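Local coordinates for protein putative alpha-galactosidase (Bacteroides fragilis, PDB 4NZJ) that probably hydrolyses terminal, non-reducing alpha-D-galactose residues in alpha-D-galactosides, including galactose oligosaccharides, galactomannans and galactolipids, at residues G280-Y284 with G338-Y344; I299-N303 with L350-S356; R397-I403 with V415-A421. Where two conformers were deposited one is given. Residue numbers count along the deposited sequence, not the author numbering.

Interaction 1 (G280-Y284 with G338-Y344); sequences GDIWY and GCTQEQY
Two loop segments meet here, the second running into a helix that starts at Q341; their CA atoms come nearest at D281 and G338, 5.2 Å apart. D281 is the centre of an inverse gamma turn (phi/psi -81/73), with a weak hydrogen bond from I282 N to G280 O. The t rotamer of D281 brings its OD1 2.5 Å from Y344 OH, which donates to it; Y344, in m, has its CA-to-CB bond directed away, yet its hydroxyl returns to the loop and also accepts from C339 N at 3.2 Å. W283 (t, chi2 -123°) points toward the helix and lies against Q343 (m, t): Q343 CG sits over the six-membered ring, 3.5 Å from its centroid, a CH-pi contact, with Q343 NE2 3.4 Å from W283 CG over one face. C339, in m, places SG 3.6 Å from I282 C. G338 (phi/psi 89/-164) brings CA 3.5 Å from D281 O, and water 1 links W283 N (2.9 Å) to G338 O (3.3 Å). T340, in p, accepts from Q343 N at OG1 (3.1 Å), while T340 N donates to Q343 OE1 (2.9 Å): a capping box opening helix 341-353 of the TIM-barrel domain.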
loop_
_atom_site.group_PDB
_atom_site.type_symbol
_atom_site.label_atom_id
_atom_site.label_comp_id
_atom_site.label_asym_id
_atom_site.label_seq_id
_atom_site.Cartn_x
_atom_site.Cartn_y
_atom_site.Cartn_z
ATOM N N GLY A 280 -10.055 6.719 11.804
ATOM C CA GLY A 280 -10.810 5.855 12.686
ATOM C C GLY A 280 -11.648 4.872 11.888
ATOM O O GLY A 280 -11.886 5.056 10.688
ATOM N N ASP A 281 -12.097 3.823 12.569
ATOM C CA ASP A 281 -13.012 2.846 11.992
ATOM C C ASP A 281 -14.422 3.432 12.065
ATOM O O ASP A 281 -15.259 3.021 12.872
ATOM C CB ASP A 281 -12.877 1.529 12.770
ATOM C CG ASP A 281 -13.776 0.425 12.248
ATOM O OD1 ASP A 281 -14.197 0.476 11.076
ATOM O OD2 ASP A 281 -14.055 -0.507 13.042
ATOM N N ILE A 282 -14.672 4.421 11.209
ATOM C CA ILE A 282 -15.889 5.211 11.261
ATOM C C ILE A 282 -16.070 5.946 9.924
ATOM O O ILE A 282 -15.092 6.337 9.286
ATOM C CB ILE A 282 -15.864 6.186 12.465
ATOM C CG1 ILE A 282 -17.217 6.869 12.646
ATOM C CG2 ILE A 282 -14.736 7.201 12.325
ATOM C CD1 ILE A 282 -17.401 7.522 14.003
ATOM N N TRP A 283 -17.319 6.093 9.502
ATOM C CA TRP A 283 -17.631 6.630 8.183
ATOM C C TRP A 283 -17.400 8.141 8.147
ATOM O O TRP A 283 -16.744 8.653 7.241
ATOM C CB TRP A 283 -19.069 6.290 7.839
ATOM C CG TRP A 283 -19.513 6.559 6.438
ATOM C CD1 TRP A 283 -20.547 7.351 6.062
ATOM C CD2 TRP A 283 -18.982 5.990 5.233
ATOM N NE1 TRP A 283 -20.692 7.329 4.696
ATOM C CE2 TRP A 283 -19.746 6.498 4.163
ATOM C CE3 TRP A 283 -17.938 5.106 4.956
ATOM C CZ2 TRP A 283 -19.494 6.153 2.836
ATOM C CZ3 TRP A 283 -17.689 4.759 3.633
ATOM C CH2 TRP A 283 -18.459 5.287 2.593
ATOM N N TYR A 284 -17.937 8.834 9.143
ATOM C CA TYR A 284 -17.819 10.290 9.231
ATOM C C TYR A 284 -17.433 10.711 10.638
ATOM O O TYR A 284 -18.112 10.355 11.596
ATOM C CB TYR A 284 -19.125 10.978 8.848
ATOM C CG TYR A 284 -19.034 12.490 8.961
ATOM C CD1 TYR A 284 -19.282 13.132 10.171
ATOM C CD2 TYR A 284 -18.656 13.265 7.869
ATOM C CE1 TYR A 284 -19.179 14.509 10.287
ATOM C CE2 TYR A 284 -18.546 14.642 7.974
ATOM C CZ TYR A 284 -18.801 15.259 9.186
ATOM O OH TYR A 284 -18.704 16.632 9.306
ATOM N N GLY A 338 -18.035 0.636 14.171
ATOM C CA GLY A 338 -17.443 0.303 12.873
ATOM C C GLY A 338 -18.284 0.765 11.699
ATOM O O GLY A 338 -19.178 1.597 11.853
ATOM N N CYS A 339 -17.983 0.228 10.518
ATOM C CA CYS A 339 -18.697 0.575 9.291
ATOM C C CYS A 339 -19.428 -0.638 8.718
ATOM O O CYS A 339 -19.216 -1.771 9.150
ATOM C CB CYS A 339 -17.718 1.116 8.251
ATOM S SG CYS A 339 -16.736 2.529 8.829
ATOM N N THR A 340 -20.288 -0.394 7.735
ATOM C CA THR A 340 -20.981 -1.479 7.048
ATOM C C THR A 340 -20.065 -2.111 6.000
ATOM O O THR A 340 -19.040 -1.538 5.630
ATOM C CB THR A 340 -22.265 -0.990 6.348
ATOM O OG1 THR A 340 -21.924 -0.212 5.193
ATOM C CG2 THR A 340 -23.125 -0.160 7.301
ATOM N N GLN A 341 -20.451 -3.292 5.520
ATOM C CA GLN A 341 -19.685 -3.998 4.490
ATOM C C GLN A 341 -19.533 -3.124 3.246
ATOM O O GLN A 341 -18.443 -3.018 2.684
ATOM C CB GLN A 341 -20.365 -5.329 4.134
ATOM C CG GLN A 341 -19.770 -6.090 2.949
ATOM C CD GLN A 341 -18.466 -6.805 3.270
ATOM O OE1 GLN A 341 -18.100 -6.983 4.435
ATOM N NE2 GLN A 341 -17.764 -7.238 2.226
ATOM N N GLU A 342 -20.625 -2.506 2.815
ATOM C CA GLU A 342 -20.574 -1.649 1.635
ATOM C C GLU A 342 -19.662 -0.448 1.858
ATOM O O GLU A 342 -18.917 -0.056 0.958
ATOM C CB GLU A 342 -21.970 -1.171 1.235
ATOM C CG GLU A 342 -22.028 -0.628 -0.188
ATOM C CD GLU A 342 -21.922 -1.739 -1.225
ATOM O OE1 GLU A 342 -22.960 -2.369 -1.517
ATOM O OE2 GLU A 342 -20.811 -1.983 -1.749
ATOM N N GLN A 343 -19.698 0.117 3.063
ATOM C CA GLN A 343 -18.816 1.238 3.391
ATOM C C GLN A 343 -17.349 0.821 3.329
ATOM O O GLN A 343 -16.523 1.517 2.757
ATOM C CB GLN A 343 -19.164 1.805 4.761
ATOM C CG GLN A 343 -20.404 2.671 4.730
ATOM C CD GLN A 343 -20.898 3.062 6.097
ATOM O OE1 GLN A 343 -20.541 2.450 7.103
ATOM N NE2 GLN A 343 -21.760 4.073 6.141
ATOM N N TYR A 344 -17.031 -0.334 3.903
ATOM C CA TYR A 344 -15.680 -0.874 3.797
ATOM C C TYR A 344 -15.244 -1.119 2.345
ATOM O O TYR A 344 -14.111 -0.846 1.984
ATOM C CB TYR A 344 -15.543 -2.170 4.596
ATOM C CG TYR A 344 -15.499 -1.990 6.097
ATOM C CD1 TYR A 344 -14.741 -0.977 6.689
ATOM C CD2 TYR A 344 -16.185 -2.865 6.931
ATOM C CE1 TYR A 344 -14.689 -0.837 8.068
ATOM C CE2 TYR A 344 -16.138 -2.730 8.308
ATOM C CZ TYR A 344 -15.388 -1.718 8.872
ATOM O OH TYR A 344 -15.355 -1.591 10.242
HETATM O O HOH W 1 -19.484 4.728 10.924
#

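Interaction 2 (I299-N303 with L350-S356); sequences ILEIN and LWCMMAS
Helical residues I299-N303 face the end of a second helix, L350-M353, and the turn that follows it. The CA atoms approach no closer than 8.3 Å, at L300-L350 and again at N303-M354, so side chains fill the space between the backbones. The apolar contacts centre on L300 (m, t), whose CB leaves sideways but whose methyls reach across: CD1 lies 3.6 Å from L350 CD1, and CD2 lies 3.9 Å from W351 CZ3 and 3.7 Å from SE of M354, a selenomethionine. L350 is likewise m, t. I299, also m, t, sets CG2 4.1 Å from W351 CH2. The indole is held at chi1 -95° and chi2 -128°, and its NE1 is hydrogen-bonded to D319 O beyond the two segments. M354 (m, t, m) points toward the first helix, with SE 3.5 Å from N303 ND2.

These are helices 296-303 and 341-353 of the catalytic TIM barrel, the latter leading into strand 358-360, the eighth of the parallel sheet. Helix 341-353 ends in a Schellman motif: A355 is the C-prime residue with positive phi (51/46), S356 N is hydrogen-bonded to W351 O at 3.0 Å, and A355 N to C352 O at 3.1 Å.

No direct hydrogen bond crosses the contact; the polar link runs through water. N303, in t, donates from ND2 to water 2 at 2.9 Å, and that water lies 2.9 Å from M354 O and 2.8 Å from S356 OG. S356 is in m, its OG 4.4 Å from N303 ND2.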
loop_
_atom_site.group_PDB
_atom_site.type_symbol
_atom_site.label_atom_id
_atom_site.label_comp_id
_atom_site.label_asym_id
_atom_site.label_seq_id
_atom_site.Cartn_x
_atom_site.Cartn_y
_atom_site.Cartn_z
ATOM N N ILE A 299 -11.286 11.990 5.353
ATOM C CA ILE A 299 -9.978 11.838 4.751
ATOM C C ILE A 299 -10.075 11.946 3.218
ATOM O O ILE A 299 -9.175 12.484 2.588
ATOM C CB ILE A 299 -9.275 10.550 5.239
ATOM C CG1 ILE A 299 -8.843 10.765 6.699
ATOM C CG2 ILE A 299 -8.073 10.224 4.366
ATOM C CD1 ILE A 299 -8.216 9.572 7.377
ATOM N N LEU A 300 -11.175 11.475 2.633
ATOM C CA LEU A 300 -11.425 11.679 1.198
ATOM C C LEU A 300 -11.410 13.158 0.835
ATOM O O LEU A 300 -10.821 13.542 -0.169
ATOM C CB LEU A 300 -12.763 11.077 0.767
ATOM C CG LEU A 300 -12.825 9.557 0.733
ATOM C CD1 LEU A 300 -14.245 9.104 0.420
ATOM C CD2 LEU A 300 -11.836 9.001 -0.284
ATOM N N GLU A 301 -12.066 13.978 1.650
ATOM C CA GLU A 301 -12.115 15.416 1.400
ATOM C C GLU A 301 -10.720 16.040 1.435
ATOM O O GLU A 301 -10.423 16.948 0.659
ATOM C CB GLU A 301 -13.011 16.132 2.420
ATOM C CG GLU A 301 -14.489 15.750 2.385
ATOM C CD GLU A 301 -15.178 16.006 1.046
ATOM O OE1 GLU A 301 -14.823 16.967 0.332
ATOM O OE2 GLU A 301 -16.096 15.238 0.693
ATOM N N ILE A 302 -9.880 15.560 2.344
ATOM C CA ILE A 302 -8.514 16.063 2.475
ATOM C C ILE A 302 -7.642 15.665 1.283
ATOM O O ILE A 302 -6.905 16.494 0.743
ATOM C CB ILE A 302 -7.868 15.592 3.802
ATOM C CG1 ILE A 302 -8.590 16.249 4.988
ATOM C CG2 ILE A 302 -6.374 15.916 3.828
ATOM C CD1 ILE A 302 -8.260 15.629 6.333
ATOM N N ASN A 303 -7.732 14.406 0.872
ATOM C CA ASN A 303 -6.879 13.900 -0.193
ATOM C C ASN A 303 -7.322 14.330 -1.591
ATOM O O ASN A 303 -6.499 14.401 -2.494
ATOM C CB ASN A 303 -6.794 12.372 -0.130
ATOM C CG ASN A 303 -5.487 11.833 -0.689
ATOM O OD1 ASN A 303 -4.465 12.515 -0.667
ATOM N ND2 ASN A 303 -5.513 10.590 -1.183
ATOM N N LEU A 350 -11.840 3.360 -3.137
ATOM C CA LEU A 350 -11.336 4.717 -3.308
ATOM C C LEU A 350 -9.850 4.815 -2.968
ATOM O O LEU A 350 -9.118 5.532 -3.632
ATOM C CB LEU A 350 -12.187 5.704 -2.503
ATOM C CG LEU A 350 -13.598 5.875 -3.105
ATOM C CD1 LEU A 350 -14.525 6.606 -2.148
ATOM C CD2 LEU A 350 -13.542 6.580 -4.462
ATOM N N TRP A 351 -9.399 4.081 -1.953
ATOM C CA TRP A 351 -7.955 3.966 -1.693
ATOM C C TRP A 351 -7.251 3.404 -2.946
ATOM O O TRP A 351 -6.154 3.839 -3.308
ATOM C CB TRP A 351 -7.691 3.075 -0.476
ATOM C CG TRP A 351 -7.520 3.792 0.859
ATOM C CD1 TRP A 351 -6.486 3.623 1.728
ATOM C CD2 TRP A 351 -8.397 4.761 1.466
ATOM N NE1 TRP A 351 -6.663 4.400 2.842
ATOM C CE2 TRP A 351 -7.819 5.121 2.706
ATOM C CE3 TRP A 351 -9.611 5.357 1.092
ATOM C CZ2 TRP A 351 -8.405 6.060 3.569
ATOM C CZ3 TRP A 351 -10.198 6.285 1.958
ATOM C CH2 TRP A 351 -9.589 6.628 3.179
ATOM N N CYS A 352 -7.889 2.461 -3.635
ATOM C CA CYS A 352 -7.315 1.951 -4.875
ATOM C C CYS A 352 -7.254 3.038 -5.948
ATOM O O CYS A 352 -6.205 3.266 -6.555
ATOM C CB CYS A 352 -8.078 0.719 -5.380
ATOM S SG CYS A 352 -7.727 -0.768 -4.413
HETATM N N MSE A 353 -8.374 3.726 -6.161
HETATM C CA MSE A 353 -8.447 4.807 -7.157
HETATM C C MSE A 353 -7.481 5.932 -6.891
HETATM O O MSE A 353 -6.959 6.527 -7.828
HETATM C CB MSE A 353 -9.849 5.422 -7.189
HETATM C CG MSE A 353 -10.910 4.474 -7.740
HETATM SE SE MSE A 353 -10.757 4.223 -9.675
HETATM C CE MSE A 353 -11.320 6.022 -10.237
HETATM N N MSE A 354 -7.241 6.239 -5.617
HETATM C CA MSE A 354 -6.357 7.357 -5.231
HETATM C C MSE A 354 -4.888 6.983 -5.216
HETATM O O MSE A 354 -4.051 7.783 -4.798
HETATM C CB MSE A 354 -6.777 7.877 -3.855
HETATM C CG MSE A 354 -8.159 8.533 -3.899
HETATM SE SE MSE A 354 -8.642 9.352 -2.167
HETATM C CE MSE A 354 -8.294 7.833 -0.976
ATOM N N ALA A 355 -4.552 5.786 -5.703
ATOM C CA ALA A 355 -3.174 5.299 -5.686
ATOM C C ALA A 355 -2.602 5.430 -4.274
ATOM O O ALA A 355 -1.465 5.879 -4.082
ATOM C CB ALA A 355 -2.321 6.046 -6.707
ATOM N N SER A 356 -3.401 5.012 -3.298
ATOM C CA SER A 356 -3.019 5.077 -1.895
ATOM C C SER A 356 -2.227 3.846 -1.503
ATOM O O SER A 356 -2.439 2.768 -2.060
ATOM C CB SER A 356 -4.263 5.144 -1.014
ATOM O OG SER A 356 -5.077 6.243 -1.353
HETATM O O HOH W 2 -3.604 8.505 -2.006
#

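Interaction 3 (R397-I403 with V415-A421); sequences RSDHYDI and VACFNRA
R420 reaches across to the turn before strand 401-407 and to D402 on that strand: its NH2 makes a salt bridge to D402 OD1 at 2.7 Å and also donates to S398 O at 2.9 Å, while NH1 reaches D399 O at 3.0 Å. To get there the side chain takes chi1 -106°, then t, m; D402 answers in m. The extended R397 (t, t, t) lays its guanidinium flat on that of R420, centres 3.6 Å apart and planes at 19°, a stack of like charges; D402 pairs with R420 and E301 with R397. Behind this, R420 N donates to H400 O (2.9 Å), and N419 OD1 accepts from A421 N (3.0 Å) in an Asx turn, N419 ND2 donating to S423 O. Strand segments 401-403 and 415-419 run antiparallel (168°), their axes 4.6 Å apart at closest approach. D402-F418 is the hydrogen-bonded pair, D402 N to F418 O 2.8 Å and F418 N to D402 O 2.9 Å; Y401-N419 and I403-C417 are non-hydrogen-bonded pairs. I403 (m, m) packs CD1 3.6 Å from C417 SG and CG2 4.0 Å from V415 CG1. In this hairpin of the C-terminal beta sandwich, Y401 and C417 face strand 425-430, strand 468-473 flanks 413-419, and F418, in t, packs against barrel helices 296-303 and 341-353.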
loop_
_atom_site.group_PDB
_atom_site.type_symbol
_atom_site.label_atom_id
_atom_site.label_comp_id
_atom_site.label_asym_id
_atom_site.label_seq_id
_atom_site.Cartn_x
_atom_site.Cartn_y
_atom_site.Cartn_z
ATOM N N ARG A 397 -17.965 16.440 -7.362
ATOM C CA ARG A 397 -18.492 16.187 -6.023
ATOM C C ARG A 397 -19.886 16.783 -5.980
ATOM O O ARG A 397 -20.060 17.979 -5.733
ATOM C CB ARG A 397 -17.616 16.812 -4.922
ATOM C CG ARG A 397 -18.022 16.333 -3.531
ATOM C CD ARG A 397 -17.602 17.260 -2.399
ATOM N NE ARG A 397 -17.943 16.630 -1.126
ATOM C CZ ARG A 397 -19.160 16.610 -0.584
ATOM N NH1 ARG A 397 -20.187 17.224 -1.164
ATOM N NH2 ARG A 397 -19.349 15.977 0.572
ATOM N N SER A 398 -20.888 15.952 -6.247
ATOM C CA SER A 398 -22.264 16.413 -6.277
ATOM C C SER A 398 -22.878 16.291 -4.883
ATOM O O SER A 398 -22.210 15.886 -3.928
ATOM C CB SER A 398 -23.086 15.638 -7.323
ATOM O OG SER A 398 -23.454 14.355 -6.864
ATOM N N ASP A 399 -24.148 16.649 -4.764
ATOM C CA ASP A 399 -24.818 16.630 -3.466
ATOM C C ASP A 399 -24.760 15.245 -2.815
ATOM O O ASP A 399 -24.501 15.138 -1.621
ATOM C CB ASP A 399 -26.273 17.095 -3.596
ATOM C CG ASP A 399 -26.399 18.592 -3.911
ATOM O OD1 ASP A 399 -25.399 19.331 -3.817
ATOM O OD2 ASP A 399 -27.518 19.031 -4.246
ATOM N N HIS A 400 -24.957 14.190 -3.604
ATOM C CA HIS A 400 -25.038 12.832 -3.058
ATOM C C HIS A 400 -23.920 11.889 -3.488
ATOM O O HIS A 400 -23.688 10.876 -2.824
ATOM C CB HIS A 400 -26.385 12.210 -3.430
ATOM C CG HIS A 400 -27.561 13.045 -3.035
ATOM N ND1 HIS A 400 -27.891 13.284 -1.719
ATOM C CD2 HIS A 400 -28.483 13.697 -3.780
ATOM C CE1 HIS A 400 -28.968 14.050 -1.670
ATOM N NE2 HIS A 400 -29.347 14.315 -2.907
ATOM N N TYR A 401 -23.231 12.205 -4.585
ATOM C CA TYR A 401 -22.235 11.293 -5.130
ATOM C C TYR A 401 -21.005 11.986 -5.712
ATOM O O TYR A 401 -21.060 13.157 -6.118
ATOM C CB TYR A 401 -22.875 10.366 -6.178
ATOM C CG TYR A 401 -23.358 11.046 -7.443
ATOM C CD1 TYR A 401 -22.480 11.320 -8.490
ATOM C CD2 TYR A 401 -24.696 11.378 -7.612
ATOM C CE1 TYR A 401 -22.917 11.928 -9.652
ATOM C CE2 TYR A 401 -25.141 11.987 -8.775
ATOM C CZ TYR A 401 -24.249 12.259 -9.788
ATOM O OH TYR A 401 -24.682 12.858 -10.947
ATOM N N ASP A 402 -19.909 11.234 -5.746
ATOM C CA ASP A 402 -18.672 11.653 -6.375
ATOM C C ASP A 402 -18.473 10.877 -7.671
ATOM O O ASP A 402 -18.884 9.712 -7.777
ATOM C CB ASP A 402 -17.444 11.280 -5.551
ATOM C CG ASP A 402 -17.356 11.976 -4.217
ATOM O OD1 ASP A 402 -18.069 12.970 -3.988
ATOM O OD2 ASP A 402 -16.517 11.501 -3.416
ATOM N N ILE A 403 -17.798 11.512 -8.621
ATOM C CA ILE A 403 -17.212 10.827 -9.769
ATOM C C ILE A 403 -15.704 11.029 -9.695
ATOM O O ILE A 403 -15.235 12.166 -9.762
ATOM C CB ILE A 403 -17.711 11.405 -11.109
ATOM C CG1 ILE A 403 -19.230 11.277 -11.223
ATOM C CG2 ILE A 403 -17.038 10.700 -12.281
ATOM C CD1 ILE A 403 -19.730 9.854 -11.134
ATOM N N VAL A 415 -13.166 4.874 -13.875
ATOM C CA VAL A 415 -14.158 5.818 -13.383
ATOM C C VAL A 415 -14.890 5.179 -12.212
ATOM O O VAL A 415 -15.445 4.091 -12.352
ATOM C CB VAL A 415 -15.160 6.204 -14.492
ATOM C CG1 VAL A 415 -16.268 7.104 -13.945
ATOM C CG2 VAL A 415 -14.438 6.881 -15.649
ATOM N N ALA A 416 -14.887 5.851 -11.065
ATOM C CA ALA A 416 -15.593 5.364 -9.883
ATOM C C ALA A 416 -16.757 6.288 -9.574
ATOM O O ALA A 416 -16.565 7.496 -9.427
ATOM C CB ALA A 416 -14.656 5.294 -8.691
ATOM N N CYS A 417 -17.952 5.712 -9.484
ATOM C CA CYS A 417 -19.154 6.437 -9.089
ATOM C C CYS A 417 -19.452 6.069 -7.652
ATOM O O CYS A 417 -19.760 4.918 -7.360
ATOM C CB CYS A 417 -20.330 6.052 -9.980
ATOM S SG CYS A 417 -20.032 6.313 -11.738
ATOM N N PHE A 418 -19.335 7.041 -6.753
ATOM C CA PHE A 418 -19.394 6.773 -5.326
ATOM C C PHE A 418 -20.553 7.504 -4.684
ATOM O O PHE A 418 -20.591 8.729 -4.658
ATOM C CB PHE A 418 -18.075 7.177 -4.677
ATOM C CG PHE A 418 -18.105 7.196 -3.174
ATOM C CD1 PHE A 418 -18.636 6.132 -2.452
ATOM C CD2 PHE A 418 -17.571 8.280 -2.474
ATOM C CE1 PHE A 418 -18.644 6.151 -1.066
ATOM C CE2 PHE A 418 -17.580 8.304 -1.089
ATOM C CZ PHE A 418 -18.116 7.241 -0.384
ATOM N N ASN A 419 -21.510 6.726 -4.195
ATOM C CA ASN A 419 -22.658 7.243 -3.482
ATOM C C ASN A 419 -22.321 7.456 -2.009
ATOM O O ASN A 419 -22.178 6.499 -1.262
ATOM C CB ASN A 419 -23.827 6.264 -3.617
ATOM C CG ASN A 419 -25.085 6.761 -2.947
ATOM O OD1 ASN A 419 -25.220 7.947 -2.659
ATOM N ND2 ASN A 419 -26.030 5.855 -2.711
ATOM N N ARG A 420 -22.190 8.717 -1.603
ATOM C CA ARG A 420 -21.980 9.067 -0.194
ATOM C C ARG A 420 -23.219 8.844 0.656
ATOM O O ARG A 420 -23.111 8.589 1.855
ATOM C CB ARG A 420 -21.611 10.545 -0.056
ATOM C CG ARG A 420 -20.165 10.803 0.268
ATOM C CD ARG A 420 -19.904 12.300 0.247
ATOM N NE ARG A 420 -19.782 12.762 -1.131
ATOM C CZ ARG A 420 -20.660 13.522 -1.787
ATOM N NH1 ARG A 420 -21.769 13.973 -1.216
ATOM N NH2 ARG A 420 -20.414 13.842 -3.052
ATOM N N ALA A 421 -24.384 8.958 0.027
ATOM C CA ALA A 421 -25.655 9.062 0.731
ATOM C C ALA A 421 -26.146 7.745 1.328
ATOM O O ALA A 421 -25.735 6.654 0.924
ATOM C CB ALA A 421 -26.714 9.628 -0.198
#

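Interactions 1 and 2 lie within the TIM-barrel domain and share helix 341-353, interaction 1 at its start and interaction 2 at its end; their centres are 15 Å apart and they do not touch. Their segments alternate along the chain. Interaction 3 follows both in sequence, in the C-terminal beta sandwich, with its centre 16 Å from that of interaction 1 and 13 Å from that of interaction 2. It touches both: F418 CZ lies 3.6 Å from W283 CH2, F418 CD2 lies 3.5 Å from L350 CD1, and R397 NE forms a 2.9 Å salt bridge with E301 OE2. The sandwich thus packs on the barrel through F418 and A416, with the R397-E301 salt bridge beside them.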